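Local coordinates for Hpy188I (Helicobacter pylori, PDB 3OQG), which cuts double-stranded DNA as a restriction endonuclease of the GIY-YIG nuclease family, probably with the help of a bound divalent metal ion, at residues Asn42-Leu47 with Val131-Pro136; Ser52-Glu57 with Val118-Leu123; Phe75-Lys80 with Ile125-Gln130. One frame throughout, in Å; residues are numbered along the deposited sequence.

Contact 1 of 3, residues Asn42-Leu47 with Val131-Pro136; sequences NLLCEL and VYAFFP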
loop_
_atom_site.group_PDB
_atom_site.type_symbol
_atom_site.label_atom_id
_atom_site.label_comp_id
_atom_site.label_asym_id
_atom_site.label_seq_id
_atom_site.Cartn_x
_atom_site.Cartn_y
_atom_site.Cartn_z
ATOM N N ASN A 42 -10.629 -4.634 21.212
ATOM C CA ASN A 42 -11.889 -4.125 21.713
ATOM C C ASN A 42 -12.782 -3.766 20.512
ATOM O O ASN A 42 -12.301 -3.280 19.486
ATOM C CB ASN A 42 -11.657 -2.890 22.568
ATOM C CG ASN A 42 -10.696 -3.140 23.716
ATOM O OD1 ASN A 42 -9.585 -2.597 23.738
ATOM N ND2 ASN A 42 -11.113 -3.960 24.668
ATOM N N LEU A 43 -14.073 -4.025 20.638
ATOM C CA LEU A 43 -15.034 -3.639 19.599
ATOM C C LEU A 43 -14.920 -2.149 19.278
ATOM O O LEU A 43 -14.982 -1.293 20.177
ATOM C CB LEU A 43 -16.466 -3.946 20.074
ATOM C CG LEU A 43 -17.590 -3.707 19.078
ATOM C CD1 LEU A 43 -17.431 -4.596 17.848
ATOM C CD2 LEU A 43 -18.891 -3.997 19.789
ATOM N N LEU A 44 -14.767 -1.851 17.993
ATOM C CA LEU A 44 -14.537 -0.477 17.534
ATOM C C LEU A 44 -15.750 0.113 16.832
ATOM O O LEU A 44 -16.127 1.247 17.099
ATOM C CB LEU A 44 -13.309 -0.443 16.610
ATOM C CG LEU A 44 -12.955 0.918 16.003
ATOM C CD1 LEU A 44 -12.660 1.966 17.068
ATOM C CD2 LEU A 44 -11.789 0.766 15.000
ATOM N N CYS A 45 -16.356 -0.653 15.926
ATOM C CA CYS A 45 -17.487 -0.186 15.137
ATOM C C CYS A 45 -18.097 -1.379 14.428
ATOM O O CYS A 45 -17.599 -2.504 14.547
ATOM C CB CYS A 45 -17.044 0.862 14.103
ATOM S SG CYS A 45 -15.863 0.317 12.858
ATOM N N GLU A 46 -19.176 -1.129 13.710
ATOM C CA GLU A 46 -19.770 -2.119 12.832
ATOM C C GLU A 46 -19.841 -1.506 11.459
ATOM O O GLU A 46 -19.982 -0.269 11.317
ATOM C CB GLU A 46 -21.177 -2.498 13.280
ATOM C CG GLU A 46 -21.216 -3.392 14.451
ATOM C CD GLU A 46 -22.596 -3.570 14.983
ATOM O OE1 GLU A 46 -23.289 -2.528 15.192
ATOM O OE2 GLU A 46 -22.988 -4.743 15.198
ATOM N N LEU A 47 -19.755 -2.377 10.458
ATOM C CA LEU A 47 -19.957 -2.003 9.058
ATOM C C LEU A 47 -21.310 -2.543 8.587
ATOM O O LEU A 47 -21.611 -3.733 8.754
ATOM C CB LEU A 47 -18.850 -2.576 8.167
ATOM C CG LEU A 47 -17.407 -2.335 8.653
ATOM C CD1 LEU A 47 -16.364 -2.912 7.679
ATOM C CD2 LEU A 47 -17.185 -0.838 8.933
ATOM N N VAL A 131 -16.322 -4.951 13.870
ATOM C CA VAL A 131 -14.922 -4.612 13.721
ATOM C C VAL A 131 -14.290 -4.471 15.106
ATOM O O VAL A 131 -14.650 -3.585 15.855
ATOM C CB VAL A 131 -14.682 -3.319 12.943
ATOM C CG1 VAL A 131 -13.169 -3.110 12.698
ATOM C CG2 VAL A 131 -15.453 -3.345 11.609
ATOM N N TYR A 132 -13.385 -5.381 15.417
ATOM C CA TYR A 132 -12.583 -5.322 16.647
ATOM C C TYR A 132 -11.214 -4.769 16.321
ATOM O O TYR A 132 -10.669 -5.031 15.235
ATOM C CB TYR A 132 -12.469 -6.714 17.285
ATOM C CG TYR A 132 -13.766 -7.333 17.741
ATOM C CD1 TYR A 132 -14.191 -7.234 19.072
ATOM C CD2 TYR A 132 -14.559 -8.062 16.872
ATOM C CE1 TYR A 132 -15.384 -7.823 19.505
ATOM C CE2 TYR A 132 -15.767 -8.612 17.296
ATOM C CZ TYR A 132 -16.162 -8.509 18.620
ATOM O OH TYR A 132 -17.332 -9.108 19.040
ATOM N N ALA A 133 -10.653 -3.989 17.241
ATOM C CA ALA A 133 -9.405 -3.277 16.950
ATOM C C ALA A 133 -8.424 -3.307 18.092
ATOM O O ALA A 133 -8.810 -3.352 19.269
ATOM C CB ALA A 133 -9.692 -1.838 16.600
ATOM N N PHE A 134 -7.156 -3.186 17.713
ATOM C CA PHE A 134 -6.027 -3.059 18.630
ATOM C C PHE A 134 -5.187 -1.911 18.124
ATOM O O PHE A 134 -4.837 -1.900 16.933
ATOM C CB PHE A 134 -5.215 -4.340 18.590
ATOM C CG PHE A 134 -3.838 -4.203 19.188
ATOM C CD1 PHE A 134 -3.680 -3.872 20.519
ATOM C CD2 PHE A 134 -2.700 -4.409 18.407
ATOM C CE1 PHE A 134 -2.409 -3.737 21.078
ATOM C CE2 PHE A 134 -1.432 -4.281 18.965
ATOM C CZ PHE A 134 -1.292 -3.944 20.300
ATOM N N PHE A 135 -4.889 -0.939 18.998
ATOM C CA PHE A 135 -4.094 0.230 18.630
ATOM C C PHE A 135 -2.719 0.095 19.309
ATOM O O PHE A 135 -2.613 0.316 20.520
ATOM C CB PHE A 135 -4.781 1.530 19.063
ATOM C CG PHE A 135 -6.077 1.803 18.362
ATOM C CD1 PHE A 135 -6.104 2.587 17.217
ATOM C CD2 PHE A 135 -7.267 1.278 18.838
ATOM C CE1 PHE A 135 -7.290 2.832 16.558
ATOM C CE2 PHE A 135 -8.463 1.521 18.176
ATOM C CZ PHE A 135 -8.466 2.299 17.032
ATOM N N PRO A 136 -1.687 -0.344 18.560
ATOM C CA PRO A 136 -0.359 -0.464 19.170
ATOM C C PRO A 136 0.204 0.850 19.660
ATOM O O PRO A 136 -0.147 1.915 19.157
ATOM C CB PRO A 136 0.513 -1.008 18.038
ATOM C CG PRO A 136 -0.241 -0.830 16.809
ATOM C CD PRO A 136 -1.682 -0.804 17.158
HETATM O O HOH W 1 -8.992 -1.072 21.165
#

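Contact 2 of 3, residues Ser52-Glu57 with Val118-Leu123; sequences SLEKLE and VLQSLL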
loop_
_atom_site.group_PDB
_atom_site.type_symbol
_atom_site.label_atom_id
_atom_site.label_comp_id
_atom_site.label_asym_id
_atom_site.label_seq_id
_atom_site.Cartn_x
_atom_site.Cartn_y
_atom_site.Cartn_z
ATOM N N SER A 52 -27.788 -1.002 -2.350
ATOM C CA SER A 52 -28.257 -0.051 -3.346
ATOM C C SER A 52 -27.179 0.972 -3.674
ATOM O O SER A 52 -27.031 1.368 -4.833
ATOM C CB SER A 52 -29.516 0.669 -2.880
ATOM O OG SER A 52 -29.961 1.553 -3.899
ATOM N N LEU A 53 -26.415 1.383 -2.668
ATOM C CA LEU A 53 -25.373 2.384 -2.879
ATOM C C LEU A 53 -23.971 1.779 -3.060
ATOM O O LEU A 53 -22.997 2.513 -3.201
ATOM C CB LEU A 53 -25.375 3.385 -1.726
ATOM C CG LEU A 53 -26.675 4.204 -1.606
ATOM C CD1 LEU A 53 -26.392 5.362 -0.714
ATOM C CD2 LEU A 53 -27.238 4.680 -2.945
ATOM N N GLU A 54 -23.895 0.451 -3.064
ATOM C CA GLU A 54 -22.644 -0.309 -3.288
ATOM C C GLU A 54 -21.539 0.172 -2.364
ATOM O O GLU A 54 -20.434 0.503 -2.796
ATOM C CB GLU A 54 -22.191 -0.255 -4.748
ATOM C CG GLU A 54 -21.146 -1.329 -5.092
ATOM C CD GLU A 54 -20.741 -1.319 -6.541
ATOM O OE1 GLU A 54 -21.132 -0.376 -7.287
ATOM O OE2 GLU A 54 -20.046 -2.269 -6.943
ATOM N N LYS A 55 -21.857 0.212 -1.076
ATOM C CA LYS A 55 -20.914 0.714 -0.098
ATOM C C LYS A 55 -21.238 0.154 1.260
ATOM O O LYS A 55 -22.345 -0.344 1.496
ATOM C CB LYS A 55 -20.952 2.253 -0.027
ATOM C CG LYS A 55 -22.182 2.807 0.632
ATOM C CD LYS A 55 -22.216 4.329 0.613
ATOM C CE LYS A 55 -21.052 4.996 1.360
ATOM N NZ LYS A 55 -21.156 6.506 1.390
ATOM N N LEU A 56 -20.274 0.307 2.157
ATOM C CA LEU A 56 -20.412 0.037 3.572
ATOM C C LEU A 56 -20.560 1.310 4.397
ATOM O O LEU A 56 -19.782 2.254 4.262
ATOM C CB LEU A 56 -19.177 -0.674 4.071
ATOM C CG LEU A 56 -18.819 -1.960 3.327
ATOM C CD1 LEU A 56 -17.364 -2.362 3.573
ATOM C CD2 LEU A 56 -19.785 -3.051 3.709
ATOM N N GLU A 57 -21.558 1.316 5.270
ATOM C CA GLU A 57 -21.763 2.421 6.211
ATOM C C GLU A 57 -21.136 2.031 7.532
ATOM O O GLU A 57 -20.872 0.862 7.754
ATOM C CB GLU A 57 -23.244 2.683 6.400
ATOM C CG GLU A 57 -23.943 3.089 5.114
ATOM C CD GLU A 57 -25.448 3.004 5.180
ATOM O OE1 GLU A 57 -26.005 2.398 6.122
ATOM O OE2 GLU A 57 -26.076 3.512 4.242
ATOM N N VAL A 118 -13.232 -7.689 -0.940
ATOM C CA VAL A 118 -13.862 -7.453 0.359
ATOM C C VAL A 118 -15.207 -6.729 0.243
ATOM O O VAL A 118 -16.201 -7.189 0.809
ATOM C CB VAL A 118 -12.904 -6.749 1.350
ATOM C CG1 VAL A 118 -13.652 -6.425 2.666
ATOM C CG2 VAL A 118 -11.683 -7.606 1.623
ATOM N N LEU A 119 -15.280 -5.625 -0.498
ATOM C CA LEU A 119 -16.544 -4.897 -0.573
ATOM C C LEU A 119 -17.630 -5.810 -1.183
ATOM O O LEU A 119 -18.743 -5.901 -0.657
ATOM C CB LEU A 119 -16.391 -3.647 -1.410
ATOM C CG LEU A 119 -17.694 -2.864 -1.600
ATOM C CD1 LEU A 119 -18.138 -2.316 -0.265
ATOM C CD2 LEU A 119 -17.535 -1.729 -2.624
ATOM N N GLN A 120 -17.301 -6.480 -2.281
ATOM C CA GLN A 120 -18.308 -7.270 -3.000
ATOM C C GLN A 120 -18.744 -8.459 -2.152
ATOM O O GLN A 120 -19.933 -8.803 -2.136
ATOM C CB GLN A 120 -17.834 -7.719 -4.372
ATOM C CG GLN A 120 -17.556 -6.575 -5.346
ATOM C CD GLN A 120 -18.728 -5.637 -5.496
ATOM O OE1 GLN A 120 -19.894 -6.073 -5.609
ATOM N NE2 GLN A 120 -18.439 -4.340 -5.522
ATOM N N SER A 121 -17.798 -9.063 -1.438
ATOM C CA SER A 121 -18.129 -10.198 -0.555
ATOM C C SER A 121 -19.025 -9.754 0.591
ATOM O O SER A 121 -20.027 -10.403 0.887
ATOM C CB SER A 121 -16.865 -10.868 -0.004
ATOM O OG SER A 121 -16.163 -11.548 -1.042
ATOM N N LEU A 122 -18.676 -8.644 1.232
ATOM C CA LEU A 122 -19.500 -8.126 2.327
ATOM C C LEU A 122 -20.894 -7.693 1.868
ATOM O O LEU A 122 -21.873 -7.904 2.584
ATOM C CB LEU A 122 -18.769 -6.992 3.057
ATOM C CG LEU A 122 -17.458 -7.355 3.768
ATOM C CD1 LEU A 122 -16.934 -6.203 4.644
ATOM C CD2 LEU A 122 -17.483 -8.640 4.573
ATOM N N LEU A 123 -20.994 -7.076 0.693
ATOM C CA LEU A 123 -22.293 -6.698 0.146
ATOM C C LEU A 123 -23.162 -7.931 -0.143
ATOM O O LEU A 123 -24.373 -7.939 0.116
ATOM C CB LEU A 123 -22.114 -5.839 -1.134
ATOM C CG LEU A 123 -21.583 -4.411 -0.969
ATOM C CD1 LEU A 123 -21.440 -3.740 -2.358
ATOM C CD2 LEU A 123 -22.438 -3.577 -0.009
HETATM O O HOH W 2 -22.166 -4.905 -6.537
#

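Contact 3 of 3, residues Phe75-Lys80 with Ile125-Gln130; sequences FVIQGK and INKIVQ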
loop_
_atom_site.group_PDB
_atom_site.type_symbol
_atom_site.label_atom_id
_atom_site.label_comp_id
_atom_site.label_asym_id
_atom_site.label_seq_id
_atom_site.Cartn_x
_atom_site.Cartn_y
_atom_site.Cartn_z
ATOM N N PHE A 75 -12.390 -8.230 11.143
ATOM C CA PHE A 75 -13.766 -8.216 10.654
ATOM C C PHE A 75 -14.401 -9.544 11.022
ATOM O O PHE A 75 -13.911 -10.619 10.629
ATOM C CB PHE A 75 -13.796 -8.067 9.129
ATOM C CG PHE A 75 -13.516 -6.667 8.615
ATOM C CD1 PHE A 75 -13.226 -5.597 9.463
ATOM C CD2 PHE A 75 -13.514 -6.434 7.246
ATOM C CE1 PHE A 75 -13.004 -4.304 8.967
ATOM C CE2 PHE A 75 -13.278 -5.148 6.744
ATOM C CZ PHE A 75 -13.011 -4.094 7.604
ATOM N N VAL A 76 -15.503 -9.470 11.756
ATOM C CA VAL A 76 -16.189 -10.668 12.239
ATOM C C VAL A 76 -17.621 -10.632 11.734
ATOM O O VAL A 76 -18.322 -9.612 11.868
ATOM C CB VAL A 76 -16.141 -10.739 13.779
ATOM C CG1 VAL A 76 -16.900 -11.979 14.323
ATOM C CG2 VAL A 76 -14.700 -10.739 14.235
ATOM N N ILE A 77 -18.069 -11.745 11.172
ATOM C CA ILE A 77 -19.416 -11.851 10.607
ATOM C C ILE A 77 -20.080 -13.082 11.202
ATOM O O ILE A 77 -19.592 -14.202 11.025
ATOM C CB ILE A 77 -19.399 -11.974 9.071
ATOM C CG1 ILE A 77 -18.614 -10.827 8.440
ATOM C CG2 ILE A 77 -20.857 -12.088 8.538
ATOM C CD1 ILE A 77 -18.439 -10.942 6.913
ATOM N N GLN A 78 -21.189 -12.873 11.907
ATOM C CA GLN A 78 -21.863 -13.952 12.640
ATOM C C GLN A 78 -20.861 -14.822 13.398
ATOM O O GLN A 78 -20.861 -16.055 13.283
ATOM C CB GLN A 78 -22.727 -14.788 11.695
ATOM C CG GLN A 78 -23.957 -14.051 11.214
ATOM C CD GLN A 78 -24.917 -14.941 10.460
ATOM O OE1 GLN A 78 -24.878 -16.164 10.578
ATOM N NE2 GLN A 78 -25.809 -14.324 9.697
ATOM N N GLY A 79 -20.007 -14.157 14.170
ATOM C CA GLY A 79 -19.002 -14.823 15.000
ATOM C C GLY A 79 -17.747 -15.348 14.329
ATOM O O GLY A 79 -16.823 -15.767 15.032
ATOM N N LYS A 80 -17.703 -15.344 12.993
ATOM C CA LYS A 80 -16.582 -15.907 12.229
ATOM C C LYS A 80 -15.588 -14.812 11.821
ATOM O O LYS A 80 -15.996 -13.736 11.416
ATOM C CB LYS A 80 -17.096 -16.621 10.963
ATOM C CG LYS A 80 -17.891 -17.897 11.221
ATOM C CD LYS A 80 -17.055 -18.950 11.895
ATOM C CE LYS A 80 -17.707 -20.321 11.864
ATOM N NZ LYS A 80 -16.899 -21.335 12.628
ATOM N N ILE A 125 -22.842 -11.136 1.109
ATOM C CA ILE A 125 -23.175 -11.830 2.355
ATOM C C ILE A 125 -24.275 -11.038 3.065
ATOM O O ILE A 125 -25.215 -11.605 3.646
ATOM C CB ILE A 125 -21.940 -11.953 3.241
ATOM C CG1 ILE A 125 -20.912 -12.926 2.614
ATOM C CG2 ILE A 125 -22.327 -12.362 4.677
ATOM C CD1 ILE A 125 -19.555 -12.873 3.305
ATOM N N ASN A 126 -24.158 -9.716 2.967
ATOM C CA ASN A 126 -25.211 -8.787 3.388
ATOM C C ASN A 126 -25.567 -8.937 4.865
ATOM O O ASN A 126 -26.752 -8.885 5.272
ATOM C CB ASN A 126 -26.425 -8.924 2.479
ATOM C CG ASN A 126 -27.345 -7.717 2.529
ATOM O OD1 ASN A 126 -26.930 -6.594 2.856
ATOM N ND2 ASN A 126 -28.607 -7.939 2.167
ATOM N N LYS A 127 -24.514 -9.064 5.677
ATOM C CA LYS A 127 -24.643 -9.030 7.120
ATOM C C LYS A 127 -23.840 -7.878 7.708
ATOM O O LYS A 127 -22.848 -7.420 7.129
ATOM C CB LYS A 127 -24.139 -10.336 7.746
ATOM C CG LYS A 127 -24.826 -11.604 7.266
ATOM C CD LYS A 127 -26.285 -11.653 7.646
ATOM C CE LYS A 127 -26.986 -12.892 7.089
ATOM N NZ LYS A 127 -28.396 -12.973 7.596
ATOM N N ILE A 128 -24.279 -7.408 8.871
ATOM C CA ILE A 128 -23.530 -6.385 9.596
ATOM C C ILE A 128 -22.220 -7.036 10.071
ATOM O O ILE A 128 -22.199 -8.216 10.482
ATOM C CB ILE A 128 -24.363 -5.790 10.739
ATOM C CG1 ILE A 128 -25.511 -4.938 10.153
ATOM C CG2 ILE A 128 -23.508 -4.954 11.608
ATOM C CD1 ILE A 128 -26.595 -4.592 11.150
ATOM N N VAL A 129 -21.123 -6.298 9.931
ATOM C CA VAL A 129 -19.803 -6.780 10.282
ATOM C C VAL A 129 -19.338 -6.102 11.551
ATOM O O VAL A 129 -19.341 -4.876 11.636
ATOM C CB VAL A 129 -18.785 -6.444 9.162
ATOM C CG1 VAL A 129 -17.428 -6.968 9.489
ATOM C CG2 VAL A 129 -19.281 -6.947 7.823
ATOM N N GLN A 130 -18.934 -6.881 12.547
ATOM C CA GLN A 130 -18.318 -6.320 13.724
ATOM C C GLN A 130 -16.830 -6.113 13.457
ATOM O O GLN A 130 -16.141 -7.028 12.930
ATOM C CB GLN A 130 -18.552 -7.196 14.955
ATOM C CG GLN A 130 -19.996 -7.201 15.453
ATOM C CD GLN A 130 -20.965 -7.926 14.532
ATOM O OE1 GLN A 130 -20.722 -9.068 14.159
ATOM N NE2 GLN A 130 -22.047 -7.259 14.136
HETATM O O HOH W 3 -22.232 -10.240 12.119
HETATM O O HOH W 4 -20.133 -11.538 15.171
#

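Contact 1 of 3, residues Asn42-Leu47 with Val131-Pro136
Strands 42-50 and 129-134 run antiparallel through the middle of the five-stranded sheet of Hpy188I and are joined here across a classic beta bulge, in which Leu44 and Cys45 both face Val131. Before the bulge, Asn42 and Ala133 form a hydrogen-bonded pair, Asn42 N to Ala133 O at 3.0 Å and the return bond from Ala133 N entering from above the plane of the Asn42 carbonyl. At the bulge, Val131 O takes the N-H of Leu44 at 2.8 Å, almost along its C=O axis, and a weak second bond from Cys45 N at 3.4 Å. Val131 N pays back to Cys45 O. The register shifts by one; the axes of the two short strand segments run at 127°.

Leu43 can be followed outward. Its CB already lies above the plane of the Tyr132 ring, displaced toward the CD1-CE1 side, 4.1 Å from Tyr132 CE1. CG stands anti to the backbone N (chi1 -175°), and chi1 and chi2 together put CD1 over the centre of the same face, 4.2 Å from the Tyr132 centroid and 10° off the normal, a CH-pi contact; the same methyl touches Val131 O. Tyr32 also stacks with this ring.

Around the bulge the packing is apolar. Leu44 brings CB and CD2 against the Ala133 methyl and reaches CZ of Phe135, crossing that side chain at about a right angle. Ile91 of helix 91-98 packs on Leu44 and Cys45. Cys45, Val131 and Ala133 share a sheet face with Asn42; there Cys45 SG, in the crowded position between its own N and carbonyl carbon, rests on Val131 CB at 3.8 Å. Further along, the branch point of Leu47 meets one methyl of Val131, CG to CG2 at 3.7 Å.

Contact 2 of 3, residues Ser52-Glu57 with Val118-Leu123
The carboxylate of Glu54 and the side-chain amide of Gln120 stand nearly perpendicular, their planes 81° apart. Gln120 NE2 donates to Glu54 OE2 at 3.0 Å, arriving on the anti lone pair, away from the other oxygen; the bond is bent (145° at the hydrogen), with OE2 tilted out of the amide plane. Both groups have stronger partners nearby: Val103 N for Glu54 OE2 and Gly101 O for the amide nitrogen. A water 2.7 Å from Gln120 OE1 also makes a weak approach to Glu54 OE2.

The Glu54 chain gets there extended, CG anti to the backbone N (chi1 -164°), from a residue in left-handed conformation: Glu54 and Lys55 face Asn50 in a G1 beta bulge at the start of edge strand 55-60. Gln120 instead folds at chi2 and returns toward the strand from a CB that points away.

Beside this polar pair, helix 113-125 packs on the strand through residues about a turn apart. Leu123 lays CD1 against Glu54 CG at 3.7 Å, roughly at right angles, while its CD2 touches Lys55 O. Leu119 and Leu56 slide past each other in opposite directions, CD1 to CG at 3.7 Å, and the tip of Leu56 then crosses Leu122, CD1 to CD1 at 4.0 Å. Two N-H donors, Gln120 NE2 and Val103 N at the start of helix 103-108, meet on OE2; this would stabilise the ionised carboxylate, while Gly101 O takes an N-H of the amide and so helps orient it.

Contact 3 of 3, residues Phe75-Lys80 with Ile125-Gln130
Val76 and Gln130 form an antiparallel hydrogen-bonded pair, Val76 N to Gln130 O at 2.8 Å and Gln130 N to Val76 O at 2.9 Å, both donors lying in the carbonyl planes. Next to it, on the face turned to helix 113-125, Val129 spreads its two methyls: CG1 lies 3.8 Å from Phe75 CB, and CG2 is 4.0 Å from Ile77 CG1. The other branch of Ile77, CG2, touches both Lys127 CB at 3.8 Å and Ile125 CG2. Leu122 of the helix packs on both Ile77 and Val129.

Residues Ile77-Lys80 make the type I' turn that joins strands 71-77 and 80-87, consistent with the hairpin that carries the two signature motifs of GIY-YIG nucleases. Its exposed side is tied to the neighbouring strand through solvent. Gln130, bent at chi2 (70°), folds its amide over the pair so that OE1 receives two waters, one of them bound by Gly79 N. The other accepts from Gln78 N and donates to Ile128 O, at 2.6 Å from that oxygen. Glu46 OE2 of strand 42-50, which takes the N-H of Gln130 NE2, and the waters on OE1 together fix the rotation of the amide. Farther out, Gln78 NE2 rides against the aliphatic end of Lys127, 3.2 Å from CE, and Val23 touches both side chains.

How the contacts relate
The sheet order 55-60, 42-50, 129-134, 71-77, 80-87 places the three contacts. Contacts 1 and 3, centres about 13 Å apart, use opposite edges of strand 129-134, and a probable hydrogen bond from Leu47 N to Val129 O joins them. Contact 2, its centre about 19 Å from that of contact 1 and about 12 Å from that of contact 3, sets helix 113-125 against edge strand 55-60; Leu122 carries it on to Ile77 and Val129. Along the chain, contacts 2 and 3 alternate, and both lie between the segments of contact 1. Strand 129-134, the last strand of this sheet in sequence, thus fills its middle; edge strand 80-87 bears His86, a Ca(2+)-binding residue.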